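Long-range contacts in purine nucleoside phosphorylase (Caulobacter vibrioides, PDB 1XFJ), which probably cleaves purine nucleosides with phosphate and deaminates adenosine, like other members of the YfiH/LACC1 family: residues Val174-Leu179 with Ser198-Phe203; Gly190-Pro195 with Pro207-Asp212; Ile167-Tyr172 with Phe203-Ala208; Val163-Gly168 with Glu223-Asp228; Glu234-Asn239 with Gly251-Ala256. All coordinates share one frame; numbering follows the deposited sequence.

Contact 1 of 5, residues Val174-Leu179 with Ser198-Phe203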
# COMPACT_ATOMS: atom_id res chain seq x y z
N VAL A 174 15.78 -6.18 -10.79
CA VAL A 174 15.85 -4.91 -11.50
C VAL A 174 17.14 -4.79 -12.31
O VAL A 174 18.08 -5.56 -12.11
CB VAL A 174 15.75 -3.71 -10.52
CG1 VAL A 174 14.48 -3.81 -9.70
CG2 VAL A 174 16.97 -3.67 -9.62
N GLY A 175 17.17 -3.81 -13.22
CA GLY A 175 18.35 -3.60 -14.05
C GLY A 175 19.30 -2.55 -13.50
O GLY A 175 19.06 -1.98 -12.44
N LEU A 176 20.37 -2.28 -14.25
CA LEU A 176 21.38 -1.31 -13.83
C LEU A 176 20.93 0.15 -13.89
O LEU A 176 21.44 0.98 -13.13
CB LEU A 176 22.65 -1.50 -14.65
CG LEU A 176 23.35 -2.86 -14.51
CD1 LEU A 176 24.55 -2.92 -15.44
CD2 LEU A 176 23.80 -3.06 -13.07
N GLU A 177 20.01 0.47 -14.78
CA GLU A 177 19.53 1.85 -14.87
C GLU A 177 18.73 2.15 -13.60
O GLU A 177 18.74 3.27 -13.10
CB GLU A 177 18.64 2.04 -16.10
CG GLU A 177 17.34 1.24 -16.08
CD GLU A 177 17.57 -0.26 -16.00
OE1 GLU A 177 18.29 -0.81 -16.87
OE2 GLU A 177 17.04 -0.90 -15.07
N PHE A 178 18.06 1.12 -13.09
CA PHE A 178 17.25 1.21 -11.87
C PHE A 178 18.21 1.40 -10.70
O PHE A 178 18.03 2.31 -9.88
CB PHE A 178 16.47 -0.09 -11.69
CG PHE A 178 15.48 -0.06 -10.55
CD1 PHE A 178 14.13 0.18 -10.78
CD2 PHE A 178 15.90 -0.32 -9.24
CE1 PHE A 178 13.21 0.17 -9.74
CE2 PHE A 178 14.99 -0.33 -8.19
CZ PHE A 178 13.64 -0.09 -8.44
N LEU A 179 19.22 0.55 -10.63
CA LEU A 179 20.22 0.62 -9.57
C LEU A 179 20.87 1.99 -9.52
O LEU A 179 20.94 2.64 -8.47
CB LEU A 179 21.32 -0.43 -9.82
CG LEU A 179 22.59 -0.20 -8.99
CD1 LEU A 179 22.28 -0.47 -7.53
CD2 LEU A 179 23.71 -1.09 -9.49
N SER A 198 22.62 -11.97 -12.59
CA SER A 198 23.82 -11.69 -13.37
C SER A 198 24.33 -10.31 -13.02
O SER A 198 23.67 -9.57 -12.29
CB SER A 198 23.50 -11.74 -14.87
OG SER A 198 22.80 -10.57 -15.26
N GLU A 199 25.51 -9.96 -13.53
CA GLU A 199 26.10 -8.65 -13.26
C GLU A 199 25.22 -7.53 -13.79
O GLU A 199 25.32 -6.39 -13.34
CB GLU A 199 27.49 -8.54 -13.89
CG GLU A 199 28.56 -9.43 -13.27
CD GLU A 199 28.72 -9.19 -11.78
OE1 GLU A 199 28.55 -8.03 -11.33
OE2 GLU A 199 29.04 -10.15 -11.05
N ASP A 200 24.35 -7.85 -14.75
CA ASP A 200 23.46 -6.85 -15.32
C ASP A 200 22.17 -6.71 -14.52
O ASP A 200 21.32 -5.89 -14.86
CB ASP A 200 23.10 -7.19 -16.77
CG ASP A 200 24.25 -6.96 -17.73
OD1 ASP A 200 25.13 -6.13 -17.43
OD2 ASP A 200 24.26 -7.60 -18.81
N LYS A 201 22.04 -7.51 -13.47
CA LYS A 201 20.84 -7.46 -12.64
C LYS A 201 21.17 -7.31 -11.16
O LYS A 201 22.31 -7.51 -10.73
CB LYS A 201 20.00 -8.72 -12.84
CG LYS A 201 19.54 -8.99 -14.27
CD LYS A 201 18.55 -7.93 -14.75
CE LYS A 201 17.93 -8.34 -16.09
NZ LYS A 201 17.00 -7.30 -16.61
N ARG A 202 20.15 -6.96 -10.39
CA ARG A 202 20.25 -6.79 -8.95
C ARG A 202 18.87 -7.11 -8.39
O ARG A 202 17.88 -7.07 -9.11
CB ARG A 202 20.59 -5.34 -8.59
CG ARG A 202 21.92 -4.83 -9.09
CD ARG A 202 23.08 -5.37 -8.26
NE ARG A 202 24.32 -4.70 -8.62
CZ ARG A 202 24.95 -4.85 -9.78
NH1 ARG A 202 24.46 -5.65 -10.71
NH2 ARG A 202 26.07 -4.17 -10.02
N PHE A 203 18.82 -7.43 -7.10
CA PHE A 203 17.55 -7.67 -6.43
C PHE A 203 17.38 -6.45 -5.53
O PHE A 203 18.30 -6.10 -4.78
CB PHE A 203 17.58 -8.95 -5.59
CG PHE A 203 17.27 -10.20 -6.37
CD1 PHE A 203 16.01 -10.40 -6.92
CD2 PHE A 203 18.25 -11.17 -6.56
CE1 PHE A 203 15.73 -11.56 -7.64
CE2 PHE A 203 17.98 -12.33 -7.28
CZ PHE A 203 16.71 -12.52 -7.83
O HOH W 1 20.54 -3.91 -16.70
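The methyl-bearing ends of L176 and L179 lie over one face of the R202 guanidinium, where a strand of a small antiparallel sheet runs into a helix. V174 and R202 form an antiparallel hydrogen-bonded pair between strands 173-175 and 201-204: V174 N gives a nearly straight bond to R202 O (2.8 Å, 165°), and R202 N returns one to V174 O. Both side chains leave on the same face of the sheet and cross at about a right angle. With G175 as N-cap, the chain then turns into helix 176-185, whose first turn brings the two leucines to the arginine. L176 CD2 lies 3.6 Å from R202 NH1, and L179 CD2 3.8 Å from R202 NE. The R202 chain bends at chi2 (-76°), which turns CD; NH1 donates to E199 O and K201 O, two acceptors in the guanidinium plane that help fix its rotation, though NH1 stands above both carbonyl planes. A water accepts from L176 N and donates to D200 O at 2.8 Å.

Contact 2 of 5, residues Gly190-Pro195 with Pro207-Asp212; sequences GRFFKP and PAFVLD
F192 lays one face of its ring over the backbone of F209, whose CA stands 4.0 Å from the ring centroid and only 2° off the ring normal, a CH-pi contact. The F209 ring turns its edge to the same F192 ring in an offset edge-to-face pair, planes at 80°, with F209 CD1 3.7 Å from F192 CD2. Farther round, F192 CD1 meets A208 CB at 3.6 Å and F192 CZ meets D212 CB, so one aromatic side chain spans a full turn of the helix. R191 closes over the opposite face of F192. Its CG sits above the ring centre, between the backbone N and carbonyl carbon (chi1 65°), and the chain runs extended from CG to NE. At its tip R191 NH2 forms a salt bridge with D212 OD1 (2.8 Å), the guanidinium and carboxylate planes being nearly perpendicular. The F192 ring is thus held between helix backbone and arginine at the protein surface. F192 and F193 lead from a short 3-10 turn into edge strand 193-195, while helix 206-216 lies against strands 160-163 and 221-224 through V210 and L211; the contact therefore joins the small three-stranded sheet's edge to a helix packed on the six-stranded sheet.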
# COMPACT_ATOMS: atom_id res chain seq x y z
N GLY A 190 22.16 2.28 -2.04
CA GLY A 190 22.77 1.13 -2.68
C GLY A 190 22.80 -0.09 -1.78
O GLY A 190 22.97 -1.21 -2.26
N ARG A 191 22.63 0.13 -0.48
CA ARG A 191 22.64 -0.96 0.49
C ARG A 191 21.37 -1.81 0.43
O ARG A 191 21.30 -2.88 1.05
CB ARG A 191 22.84 -0.41 1.91
CG ARG A 191 21.72 0.48 2.44
CD ARG A 191 22.05 0.93 3.86
NE ARG A 191 20.95 1.60 4.55
CZ ARG A 191 20.54 2.84 4.31
NH1 ARG A 191 21.13 3.58 3.38
NH2 ARG A 191 19.53 3.35 5.00
N PHE A 192 20.38 -1.34 -0.31
CA PHE A 192 19.12 -2.06 -0.44
C PHE A 192 19.09 -2.89 -1.72
O PHE A 192 18.04 -3.39 -2.13
CB PHE A 192 17.95 -1.08 -0.42
CG PHE A 192 17.83 -0.32 0.87
CD1 PHE A 192 17.53 -0.99 2.05
CD2 PHE A 192 18.06 1.05 0.92
CE1 PHE A 192 17.46 -0.31 3.26
CE2 PHE A 192 17.99 1.74 2.12
CZ PHE A 192 17.69 1.06 3.29
N PHE A 193 20.26 -3.04 -2.33
CA PHE A 193 20.39 -3.83 -3.55
C PHE A 193 21.26 -5.05 -3.25
O PHE A 193 22.26 -4.95 -2.54
CB PHE A 193 21.01 -2.99 -4.66
CG PHE A 193 20.07 -1.95 -5.21
CD1 PHE A 193 19.25 -2.23 -6.30
CD2 PHE A 193 19.99 -0.69 -4.63
CE1 PHE A 193 18.37 -1.28 -6.80
CE2 PHE A 193 19.11 0.27 -5.12
CZ PHE A 193 18.29 -0.02 -6.20
N LYS A 194 20.87 -6.19 -3.80
CA LYS A 194 21.59 -7.44 -3.57
C LYS A 194 22.01 -8.06 -4.89
O LYS A 194 21.47 -7.73 -5.94
CB LYS A 194 20.68 -8.40 -2.80
CG LYS A 194 20.08 -7.79 -1.53
CD LYS A 194 18.85 -8.55 -1.05
CE LYS A 194 19.17 -9.99 -0.68
NZ LYS A 194 17.96 -10.71 -0.20
N PRO A 195 22.99 -8.98 -4.85
CA PRO A 195 23.46 -9.63 -6.08
C PRO A 195 22.29 -10.26 -6.84
O PRO A 195 21.44 -10.91 -6.24
CB PRO A 195 24.45 -10.66 -5.56
CG PRO A 195 25.03 -9.97 -4.36
CD PRO A 195 23.79 -9.42 -3.69
N PRO A 207 10.69 -3.28 0.61
CA PRO A 207 10.23 -3.04 1.98
C PRO A 207 11.30 -2.41 2.87
O PRO A 207 11.01 -1.53 3.68
CB PRO A 207 9.78 -4.42 2.45
CG PRO A 207 10.61 -5.36 1.62
CD PRO A 207 10.58 -4.71 0.26
N ALA A 208 12.55 -2.84 2.72
CA ALA A 208 13.61 -2.28 3.54
C ALA A 208 13.82 -0.81 3.18
O ALA A 208 14.07 0.03 4.06
CB ALA A 208 14.90 -3.07 3.36
N PHE A 209 13.70 -0.48 1.90
CA PHE A 209 13.88 0.90 1.48
C PHE A 209 12.74 1.76 2.03
O PHE A 209 12.97 2.88 2.48
CB PHE A 209 13.89 1.02 -0.04
CG PHE A 209 14.07 2.43 -0.53
CD1 PHE A 209 15.29 3.07 -0.38
CD2 PHE A 209 13.00 3.13 -1.08
CE1 PHE A 209 15.46 4.40 -0.78
CE2 PHE A 209 13.16 4.46 -1.49
CZ PHE A 209 14.38 5.09 -1.33
N VAL A 210 11.53 1.23 1.99
CA VAL A 210 10.37 1.96 2.50
C VAL A 210 10.49 2.16 4.02
O VAL A 210 10.10 3.20 4.54
CB VAL A 210 9.06 1.21 2.17
CG1 VAL A 210 7.88 1.93 2.80
CG2 VAL A 210 8.89 1.14 0.66
N LEU A 211 11.02 1.16 4.72
CA LEU A 211 11.19 1.28 6.16
C LEU A 211 12.21 2.39 6.44
O LEU A 211 12.09 3.12 7.42
CB LEU A 211 11.67 -0.05 6.77
CG LEU A 211 10.60 -1.13 6.91
CD1 LEU A 211 11.24 -2.46 7.29
CD2 LEU A 211 9.58 -0.71 7.97
N ASP A 212 13.19 2.51 5.55
CA ASP A 212 14.21 3.55 5.68
C ASP A 212 13.56 4.92 5.49
O ASP A 212 13.91 5.89 6.16
CB ASP A 212 15.32 3.36 4.64
CG ASP A 212 16.29 4.53 4.60
OD1 ASP A 212 17.11 4.66 5.53
OD2 ASP A 212 16.24 5.31 3.63

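Contact 3 of 5, residues Ile167-Tyr172 with Phe203-Ala208; sequences IGPKSY and FFDLPA
Y172 and F204 lie side by side, with Y172 CE2 3.6 Å from F204 CD2 and the ring planes oblique at 64°. CG of Y172 is anti to its backbone N (chi1 -156°), and its CD2 edge also meets L206 CB. The backbones join through F204 N, which donates to Y172 O at 2.9 Å, nearly straight (166°). P169 lies alongside the D205 carboxylate, its CB 3.6 Å from D205 CG. F203 CE1 lies 3.6 Å from K170 O, which is oblique to the ring. Here strand 201-204 gives way to helix 206-216, and D205 is its N-cap: OD1 accepts from A208 N. The loop opposite is folded by G168 O, which accepts from both S171 N and Y172 N. A water bridges the two segments, donating to I167 O and F204 O (both 2.7 Å) and accepting from L206 N. S171 OG hydrogen-bonds to D228 OD2. The F204 ring meets those of F178, F182 and F193, and a beta-mercaptoethanol, probably from the crystallisation liquor, lies about 3 Å from the Y172 side chain.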
# COMPACT_ATOMS: atom_id res chain seq x y z
N ILE A 167 6.28 -6.93 -3.17
CA ILE A 167 7.25 -7.81 -3.79
C ILE A 167 8.50 -7.82 -2.91
O ILE A 167 9.05 -6.77 -2.57
CB ILE A 167 7.56 -7.36 -5.24
CG1 ILE A 167 8.41 -8.42 -5.94
CG2 ILE A 167 8.21 -5.98 -5.24
CD1 ILE A 167 8.49 -8.23 -7.45
N GLY A 168 8.92 -9.02 -2.52
CA GLY A 168 10.06 -9.16 -1.63
C GLY A 168 11.45 -9.08 -2.25
O GLY A 168 11.60 -9.18 -3.46
N PRO A 169 12.48 -8.91 -1.41
CA PRO A 169 13.88 -8.81 -1.85
C PRO A 169 14.38 -10.04 -2.61
O PRO A 169 15.39 -9.97 -3.30
CB PRO A 169 14.64 -8.57 -0.55
CG PRO A 169 13.78 -9.23 0.48
CD PRO A 169 12.40 -8.80 0.06
N LYS A 170 13.68 -11.16 -2.47
CA LYS A 170 14.08 -12.37 -3.17
C LYS A 170 13.35 -12.45 -4.50
O LYS A 170 13.65 -13.31 -5.34
CB LYS A 170 13.75 -13.61 -2.34
CG LYS A 170 12.26 -13.89 -2.18
CD LYS A 170 12.01 -15.10 -1.28
CE LYS A 170 10.53 -15.38 -1.11
NZ LYS A 170 9.90 -15.81 -2.39
N SER A 171 12.40 -11.55 -4.70
CA SER A 171 11.58 -11.54 -5.91
C SER A 171 11.71 -10.33 -6.83
O SER A 171 11.42 -10.43 -8.02
CB SER A 171 10.10 -11.68 -5.51
OG SER A 171 9.85 -12.91 -4.86
N TYR A 172 12.15 -9.20 -6.29
CA TYR A 172 12.24 -7.97 -7.06
C TYR A 172 13.52 -7.78 -7.88
O TYR A 172 14.47 -7.13 -7.43
CB TYR A 172 12.05 -6.77 -6.12
CG TYR A 172 11.55 -5.51 -6.79
CD1 TYR A 172 11.38 -5.44 -8.17
CD2 TYR A 172 11.28 -4.36 -6.03
CE1 TYR A 172 10.94 -4.27 -8.78
CE2 TYR A 172 10.84 -3.19 -6.63
CZ TYR A 172 10.68 -3.14 -8.01
OH TYR A 172 10.29 -1.98 -8.61
N PHE A 203 18.82 -7.43 -7.10
CA PHE A 203 17.55 -7.67 -6.43
C PHE A 203 17.38 -6.45 -5.53
O PHE A 203 18.30 -6.10 -4.78
CB PHE A 203 17.58 -8.95 -5.59
CG PHE A 203 17.27 -10.20 -6.37
CD1 PHE A 203 16.01 -10.40 -6.92
CD2 PHE A 203 18.25 -11.17 -6.56
CE1 PHE A 203 15.73 -11.56 -7.64
CE2 PHE A 203 17.98 -12.33 -7.28
CZ PHE A 203 16.71 -12.52 -7.83
N PHE A 204 16.23 -5.80 -5.62
CA PHE A 204 15.97 -4.61 -4.81
C PHE A 204 15.08 -4.97 -3.63
O PHE A 204 14.09 -5.68 -3.77
CB PHE A 204 15.29 -3.54 -5.67
CG PHE A 204 14.95 -2.28 -4.93
CD1 PHE A 204 15.94 -1.57 -4.25
CD2 PHE A 204 13.66 -1.77 -4.95
CE1 PHE A 204 15.64 -0.38 -3.60
CE2 PHE A 204 13.35 -0.58 -4.31
CZ PHE A 204 14.34 0.12 -3.63
N ASP A 205 15.47 -4.47 -2.46
CA ASP A 205 14.71 -4.71 -1.23
C ASP A 205 13.79 -3.52 -1.00
O ASP A 205 14.12 -2.60 -0.26
CB ASP A 205 15.68 -4.86 -0.05
CG ASP A 205 15.02 -5.46 1.18
OD1 ASP A 205 13.78 -5.34 1.30
OD2 ASP A 205 15.74 -6.04 2.03
N LEU A 206 12.62 -3.56 -1.64
CA LEU A 206 11.65 -2.48 -1.51
C LEU A 206 11.17 -2.24 -0.08
O LEU A 206 11.22 -1.11 0.41
CB LEU A 206 10.44 -2.76 -2.42
CG LEU A 206 9.34 -1.69 -2.44
CD1 LEU A 206 9.89 -0.38 -2.97
CD2 LEU A 206 8.19 -2.18 -3.31
N PRO A 207 10.69 -3.28 0.61
CA PRO A 207 10.23 -3.04 1.98
C PRO A 207 11.30 -2.41 2.87
O PRO A 207 11.01 -1.53 3.68
CB PRO A 207 9.78 -4.42 2.45
CG PRO A 207 10.61 -5.36 1.62
CD PRO A 207 10.58 -4.71 0.26
N ALA A 208 12.55 -2.84 2.72
CA ALA A 208 13.61 -2.28 3.54
C ALA A 208 13.82 -0.81 3.18
O ALA A 208 14.07 0.03 4.06
CB ALA A 208 14.90 -3.07 3.36
O HOH W 2 11.70 -6.08 -2.56

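Contact 4 of 5, residues Val163-Gly168 with Glu223-Asp228; sequences VGPCIG and EWVGRD. With ACT (acetate ion), chain B.
W224 and V163 pair as parallel strands at the edge of the six-stranded sheet, where V163 N donates to E223 O and V225 N to V163 O. From CB, the W224 side chain sets CG anti to its backbone N (chi1 174°), and the indole reaches the loop that follows V163. CD1 meets V163 CG1 at 3.7 Å and approaches V163 O and G164 O. NE1 donates to G164 O (2.8 Å, 130°), which lies in the indole plane though NE1 stands above its carbonyl plane. C166 SG lies 3.6 Å from NE1, an oblique sulfur-aromatic contact, and near CE2 and CZ2, while CH2 comes to 4.3 Å from G168 CA. G226 CA lies 3.3 Å above the indole plane, over its centre. Past the strands C166 N donates to R227 O. The far end of R227 leads off to a salt bridge of NE with E232 and to an acetate. D228 OD2 bonds S171, and D228 OD1 accepts from G168 N at 3.1 Å, met from above the carboxylate plane.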
# COMPACT_ATOMS: atom_id res chain seq x y z
N VAL A 163 4.54 -1.46 6.80
CA VAL A 163 4.59 -1.79 5.38
C VAL A 163 3.89 -3.13 5.21
O VAL A 163 4.18 -4.08 5.94
CB VAL A 163 6.05 -1.89 4.90
CG1 VAL A 163 6.09 -2.12 3.39
CG2 VAL A 163 6.81 -0.62 5.26
N GLY A 164 2.97 -3.21 4.25
CA GLY A 164 2.25 -4.46 4.05
C GLY A 164 2.85 -5.40 3.03
O GLY A 164 4.02 -5.27 2.67
N PRO A 165 2.06 -6.38 2.56
CA PRO A 165 2.55 -7.34 1.57
C PRO A 165 3.01 -6.58 0.33
O PRO A 165 2.37 -5.62 -0.10
CB PRO A 165 1.32 -8.20 1.28
CG PRO A 165 0.53 -8.11 2.56
CD PRO A 165 0.66 -6.64 2.91
N CYS A 166 4.13 -7.00 -0.24
CA CYS A 166 4.67 -6.36 -1.44
C CYS A 166 5.68 -7.32 -2.05
O CYS A 166 5.89 -8.40 -1.52
CB CYS A 166 5.34 -5.03 -1.08
SG CYS A 166 6.80 -5.15 -0.00
N ILE A 167 6.28 -6.93 -3.17
CA ILE A 167 7.25 -7.81 -3.79
C ILE A 167 8.50 -7.82 -2.91
O ILE A 167 9.05 -6.77 -2.57
CB ILE A 167 7.56 -7.36 -5.24
CG1 ILE A 167 8.41 -8.42 -5.94
CG2 ILE A 167 8.21 -5.98 -5.24
CD1 ILE A 167 8.49 -8.23 -7.45
N GLY A 168 8.92 -9.02 -2.52
CA GLY A 168 10.06 -9.16 -1.63
C GLY A 168 11.45 -9.08 -2.25
O GLY A 168 11.60 -9.18 -3.46
N GLU A 223 7.51 -1.51 10.88
CA GLU A 223 7.79 -2.90 10.56
C GLU A 223 7.18 -3.27 9.22
O GLU A 223 6.31 -2.57 8.70
CB GLU A 223 7.23 -3.84 11.62
CG GLU A 223 5.73 -4.04 11.52
CD GLU A 223 5.28 -5.43 11.95
OE1 GLU A 223 4.07 -5.72 11.83
OE2 GLU A 223 6.13 -6.23 12.39
N TRP A 224 7.68 -4.37 8.65
CA TRP A 224 7.16 -4.91 7.40
C TRP A 224 6.53 -6.24 7.81
O TRP A 224 7.14 -7.00 8.57
CB TRP A 224 8.28 -5.16 6.39
CG TRP A 224 7.79 -5.86 5.15
CD1 TRP A 224 6.63 -5.60 4.47
CD2 TRP A 224 8.44 -6.92 4.43
NE1 TRP A 224 6.52 -6.42 3.38
CE2 TRP A 224 7.62 -7.24 3.33
CE3 TRP A 224 9.64 -7.62 4.60
CZ2 TRP A 224 7.95 -8.24 2.40
CZ3 TRP A 224 9.98 -8.62 3.68
CH2 TRP A 224 9.13 -8.92 2.59
N VAL A 225 5.32 -6.52 7.32
CA VAL A 225 4.64 -7.76 7.67
C VAL A 225 5.35 -8.99 7.11
O VAL A 225 5.01 -10.12 7.46
CB VAL A 225 3.17 -7.75 7.20
CG1 VAL A 225 2.43 -6.60 7.86
CG2 VAL A 225 3.11 -7.62 5.68
N GLY A 226 6.32 -8.76 6.23
CA GLY A 226 7.08 -9.87 5.67
C GLY A 226 6.35 -10.87 4.80
O GLY A 226 6.60 -12.07 4.89
N ARG A 227 5.44 -10.39 3.96
CA ARG A 227 4.71 -11.27 3.05
C ARG A 227 5.08 -10.84 1.63
O ARG A 227 5.01 -9.65 1.30
CB ARG A 227 3.19 -11.15 3.28
CG ARG A 227 2.73 -11.60 4.67
CD ARG A 227 3.07 -13.06 4.92
NE ARG A 227 2.27 -13.96 4.10
CZ ARG A 227 1.02 -14.34 4.38
NH1 ARG A 227 0.43 -13.90 5.49
NH2 ARG A 227 0.37 -15.14 3.56
N ASP A 228 5.48 -11.80 0.80
CA ASP A 228 5.91 -11.55 -0.58
C ASP A 228 4.79 -11.81 -1.58
O ASP A 228 4.42 -12.96 -1.83
CB ASP A 228 7.10 -12.47 -0.89
CG ASP A 228 7.83 -12.09 -2.17
OD1 ASP A 228 7.20 -11.53 -3.08
OD2 ASP A 228 9.04 -12.38 -2.26
C ACT B . -2.99 -14.86 5.82
O ACT B . -2.27 -15.76 5.34
OXT ACT B . -2.75 -14.06 6.79
CH3 ACT B . -4.34 -14.67 5.16

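Contact 5 of 5, residues Glu234-Asn239 with Gly251-Ala256; sequences EWFFSN and GRLLSA
F237 has G251 over one face of its ring: G251 CA stands 3.6 Å from the ring centroid, 9° off the normal, a CH-pi contact between a loop and the chain just before strand 253-259 of the five-stranded mixed sheet. The peptide continues across the same ring, with G251 C 3.3 Å from F237 CD2. Having no side chain, G251 lets its backbone lie against the ring. The next ring, F236, has W235 CB over the centre of one face, and L253 CD1 approaches its CD1 obliquely at 3.8 Å. L253 divides its two methyls between the phenylalanines. Its CG is anti to the carbonyl carbon (chi1 -57°), and CD2 reaches F237 CD2 at 3.6 Å. No hydrogen bond crosses the contact, and F237 N, F237 O and G251 O are buried without a polar partner in the model. S238 N-caps helix 239-244 and W235 makes a cation-pi contact with R227. The tightest approach is F237 CB to G251 O, at 3.1 Å.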
# COMPACT_ATOMS: atom_id res chain seq x y z
N GLU A 234 -0.93 -17.98 -3.69
CA GLU A 234 -2.09 -18.47 -2.95
C GLU A 234 -2.85 -17.31 -2.31
O GLU A 234 -4.08 -17.33 -2.22
CB GLU A 234 -1.62 -19.43 -1.85
CG GLU A 234 -2.72 -19.89 -0.89
CD GLU A 234 -2.18 -20.66 0.31
OE1 GLU A 234 -0.96 -20.94 0.34
OE2 GLU A 234 -2.97 -20.97 1.23
N TRP A 235 -2.10 -16.31 -1.87
CA TRP A 235 -2.69 -15.17 -1.18
C TRP A 235 -2.63 -13.80 -1.85
O TRP A 235 -3.43 -12.93 -1.50
CB TRP A 235 -2.04 -15.03 0.21
CG TRP A 235 -2.22 -16.23 1.07
CD1 TRP A 235 -1.27 -17.16 1.38
CD2 TRP A 235 -3.42 -16.63 1.73
NE1 TRP A 235 -1.81 -18.12 2.21
CE2 TRP A 235 -3.13 -17.82 2.43
CE3 TRP A 235 -4.71 -16.10 1.80
CZ2 TRP A 235 -4.09 -18.49 3.20
CZ3 TRP A 235 -5.67 -16.76 2.56
CH2 TRP A 235 -5.35 -17.95 3.25
N PHE A 236 -1.72 -13.60 -2.79
CA PHE A 236 -1.60 -12.27 -3.39
C PHE A 236 -1.51 -12.17 -4.90
O PHE A 236 -1.00 -13.07 -5.57
CB PHE A 236 -0.37 -11.57 -2.80
CG PHE A 236 -0.32 -11.60 -1.29
CD1 PHE A 236 -1.25 -10.89 -0.54
CD2 PHE A 236 0.64 -12.35 -0.63
CE1 PHE A 236 -1.23 -10.94 0.86
CE2 PHE A 236 0.68 -12.41 0.76
CZ PHE A 236 -0.26 -11.71 1.51
N PHE A 237 -2.02 -11.05 -5.42
CA PHE A 237 -1.95 -10.76 -6.85
C PHE A 237 -0.53 -10.22 -6.99
O PHE A 237 0.05 -9.74 -6.02
CB PHE A 237 -2.92 -9.64 -7.24
CG PHE A 237 -4.37 -10.00 -7.12
CD1 PHE A 237 -4.90 -11.08 -7.83
CD2 PHE A 237 -5.22 -9.25 -6.31
CE1 PHE A 237 -6.26 -11.39 -7.74
CE2 PHE A 237 -6.58 -9.56 -6.22
CZ PHE A 237 -7.09 -10.63 -6.93
N SER A 238 0.03 -10.28 -8.19
CA SER A 238 1.39 -9.79 -8.42
C SER A 238 1.62 -9.34 -9.86
O SER A 238 1.49 -10.13 -10.79
CB SER A 238 2.41 -10.88 -8.07
OG SER A 238 3.72 -10.49 -8.44
N ASN A 239 1.96 -8.06 -10.02
CA ASN A 239 2.22 -7.51 -11.35
C ASN A 239 3.40 -8.22 -12.00
O ASN A 239 3.39 -8.52 -13.20
CB ASN A 239 2.50 -6.00 -11.23
CG ASN A 239 3.02 -5.40 -12.52
OD1 ASN A 239 2.41 -5.52 -13.58
ND2 ASN A 239 4.17 -4.73 -12.44
N GLY A 251 -5.00 -8.47 -10.79
CA GLY A 251 -5.89 -8.01 -9.75
C GLY A 251 -5.13 -7.07 -8.83
O GLY A 251 -3.89 -7.11 -8.81
N ARG A 252 -5.85 -6.24 -8.09
CA ARG A 252 -5.23 -5.29 -7.18
C ARG A 252 -5.67 -5.57 -5.74
O ARG A 252 -6.85 -5.79 -5.47
CB ARG A 252 -5.63 -3.85 -7.54
CG ARG A 252 -5.66 -3.56 -9.04
CD ARG A 252 -4.34 -3.88 -9.72
NE ARG A 252 -4.46 -3.85 -11.17
CZ ARG A 252 -4.65 -2.75 -11.89
NH1 ARG A 252 -4.72 -1.57 -11.28
NH2 ARG A 252 -4.78 -2.82 -13.21
N LEU A 253 -4.70 -5.56 -4.83
CA LEU A 253 -4.95 -5.80 -3.41
C LEU A 253 -5.19 -4.47 -2.70
O LEU A 253 -4.53 -3.48 -3.00
CB LEU A 253 -3.74 -6.46 -2.77
CG LEU A 253 -3.27 -7.78 -3.38
CD1 LEU A 253 -1.83 -8.05 -2.94
CD2 LEU A 253 -4.21 -8.89 -2.92
N LEU A 254 -6.10 -4.46 -1.75
CA LEU A 254 -6.37 -3.25 -1.00
C LEU A 254 -5.76 -3.35 0.39
O LEU A 254 -5.69 -4.44 0.97
CB LEU A 254 -7.87 -3.00 -0.86
CG LEU A 254 -8.21 -1.62 -0.29
CD1 LEU A 254 -7.92 -0.57 -1.35
CD2 LEU A 254 -9.67 -1.55 0.12
N SER A 255 -5.30 -2.22 0.92
CA SER A 255 -4.75 -2.15 2.26
C SER A 255 -5.42 -0.90 2.79
O SER A 255 -5.42 0.13 2.12
CB SER A 255 -3.23 -1.97 2.23
OG SER A 255 -2.60 -3.12 1.68
N ALA A 256 -6.01 -0.96 3.98
CA ALA A 256 -6.70 0.21 4.49
C ALA A 256 -6.71 0.33 6.00
O ALA A 256 -6.46 -0.64 6.72
CB ALA A 256 -8.14 0.22 3.96

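Contacts 1, 2 and 3 gather round the small antiparallel sheet 173-175, 201-204, 193-195; contacts 1 and 3 share F203, contacts 2 and 3 share P207 and A208 on helix 206-216, their centres about 7 Å apart. Contact 3 passes on to contact 4 through I167 and G168, about 9 Å between centres, and contact 4 ties this unit to the six-stranded sheet. Along the chain, contact 1 lies within the span of contact 3, contacts 1 to 3 within that of contact 4, and contact 5 follows. Contact 5 belongs to the five-stranded sheet and meets contact 4 where F236 packs on P165 and R227. Contacts 1 and 5, centres about 25 Å apart, mark the two ends; together the five touch all three sheets.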